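Local coordinates for naphthalene dioxygenase large subunit (Rhodococcus sp., PDB 2B1X), which forms the large subunit of a Rieske non-haem iron oxygenase, carrying a [2Fe-2S] cluster and a mononuclear iron ion, at residues R360-G363 with G367-Q370. Sequence-based numbering, arbitrary orientation.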
loop_
_atom_site.group_PDB
_atom_site.type_symbol
_atom_site.label_atom_id
_atom_site.label_comp_id
_atom_site.label_asym_id
_atom_site.label_seq_id
_atom_site.Cartn_x
_atom_site.Cartn_y
_atom_site.Cartn_z
ATOM N N ARG A 360 12.158 -17.394 -22.927
ATOM C CA ARG A 360 10.961 -17.018 -23.694
ATOM C C ARG A 360 9.746 -17.834 -23.291
ATOM O O ARG A 360 8.614 -17.469 -23.665
ATOM C CB ARG A 360 11.197 -17.101 -25.213
ATOM C CG ARG A 360 11.924 -15.870 -25.774
ATOM C CD ARG A 360 13.427 -15.915 -25.494
ATOM N NE ARG A 360 14.239 -14.929 -26.211
ATOM C CZ ARG A 360 14.728 -15.092 -27.441
ATOM N NH1 ARG A 360 14.470 -16.200 -28.142
ATOM N NH2 ARG A 360 15.480 -14.128 -27.960
ATOM N N THR A 361 9.975 -18.892 -22.487
ATOM C CA THR A 361 8.902 -19.792 -22.025
ATOM C C THR A 361 8.565 -19.622 -20.560
ATOM O O THR A 361 7.388 -19.469 -20.213
ATOM C CB THR A 361 9.192 -21.298 -22.358
ATOM O OG1 THR A 361 10.405 -21.721 -21.723
ATOM C CG2 THR A 361 9.449 -21.479 -23.866
ATOM N N PHE A 362 9.600 -19.625 -19.712
ATOM C CA PHE A 362 9.419 -19.521 -18.277
ATOM C C PHE A 362 10.100 -18.262 -17.707
ATOM O O PHE A 362 10.671 -17.469 -18.449
ATOM C CB PHE A 362 9.827 -20.840 -17.568
ATOM C CG PHE A 362 8.820 -21.938 -17.784
ATOM C CD1 PHE A 362 8.806 -22.663 -18.977
ATOM C CD2 PHE A 362 7.834 -22.188 -16.841
ATOM C CE1 PHE A 362 7.822 -23.637 -19.207
ATOM C CE2 PHE A 362 6.836 -23.185 -17.051
ATOM C CZ PHE A 362 6.836 -23.895 -18.255
ATOM N N GLY A 363 10.008 -18.055 -16.404
ATOM C CA GLY A 363 10.441 -16.779 -15.861
ATOM C C GLY A 363 9.407 -15.658 -16.031
ATOM O O GLY A 363 8.277 -15.875 -16.496
ATOM N N GLY A 367 6.312 -16.834 -22.067
ATOM C CA GLY A 367 4.980 -17.030 -22.630
ATOM C C GLY A 367 4.150 -18.111 -21.960
ATOM O O GLY A 367 2.890 -18.064 -22.035
ATOM N N PHE A 368 4.803 -19.078 -21.299
ATOM C CA PHE A 368 4.078 -20.037 -20.464
ATOM C C PHE A 368 3.813 -19.408 -19.076
ATOM O O PHE A 368 2.669 -19.271 -18.662
ATOM C CB PHE A 368 4.882 -21.341 -20.234
ATOM C CG PHE A 368 4.915 -22.262 -21.417
ATOM C CD1 PHE A 368 5.677 -21.951 -22.540
ATOM C CD2 PHE A 368 4.210 -23.468 -21.399
ATOM C CE1 PHE A 368 5.693 -22.812 -23.653
ATOM C CE2 PHE A 368 4.231 -24.324 -22.482
ATOM C CZ PHE A 368 4.978 -23.991 -23.612
ATOM N N GLU A 369 4.891 -19.038 -18.379
ATOM C CA GLU A 369 4.794 -18.696 -16.963
ATOM C C GLU A 369 3.916 -17.461 -16.707
ATOM O O GLU A 369 3.272 -17.381 -15.672
ATOM C CB GLU A 369 6.169 -18.544 -16.301
ATOM C CG GLU A 369 6.111 -18.475 -14.780
ATOM C CD GLU A 369 7.150 -19.386 -14.118
ATOM O OE1 GLU A 369 8.372 -19.122 -14.299
ATOM O OE2 GLU A 369 6.736 -20.357 -13.404
ATOM N N GLN A 370 3.864 -16.519 -17.644
ATOM C CA GLN A 370 3.020 -15.358 -17.405
ATOM C C GLN A 370 1.549 -15.740 -17.226
ATOM O O GLN A 370 0.858 -15.115 -16.424
ATOM C CB GLN A 370 3.237 -14.267 -18.467
ATOM C CG GLN A 370 2.759 -14.610 -19.864
ATOM C CD GLN A 370 3.128 -13.508 -20.838
ATOM O OE1 GLN A 370 2.245 -12.763 -21.293
ATOM N NE2 GLN A 370 4.430 -13.386 -21.151
#
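The short connection between helices 348-361 and 369-382, in the catalytic domain of this Rieske oxygenase, is closed by T361 and F362 meeting F368 and E369. Three backbone hydrogen bonds hold it. G367 N gives R360 O an almost straight bond of 2.9 Å, approaching from above the carbonyl plane. T361 O takes two donors: F368 N at 2.8 Å, in the carbonyl plane on a lone pair, and E369 N, which comes nearly end-on to the carbonyl. Past this pair E369 reaches back to 360-363; with CG anti to its backbone N (chi1 -168°) and the chain bent at chi2, OE1 receives G363 N at 2.9 Å on its anti side, tilted out of the carboxylate plane. The carboxylate sits at the edge of the F362 ring, its plane turned 86° from that ring, while OE2 forms a salt bridge with R324 of strand 318-330. F368 CB lies over one face of F362, 4.0 Å from the ring centroid, a CH-pi contact. The two ring planes differ by only 17°, but their centroids are 5.3 Å apart and offset, with little stacking overlap. T361 CB packs beside F368 CD1 at 3.6 Å. F368 also meets the ring of iron ligand H221, and the F362 side chain comes within about 5 Å of the iron. The shared carboxylate thus ties the connection to the sheet, and its buried charge is probably balanced by R324.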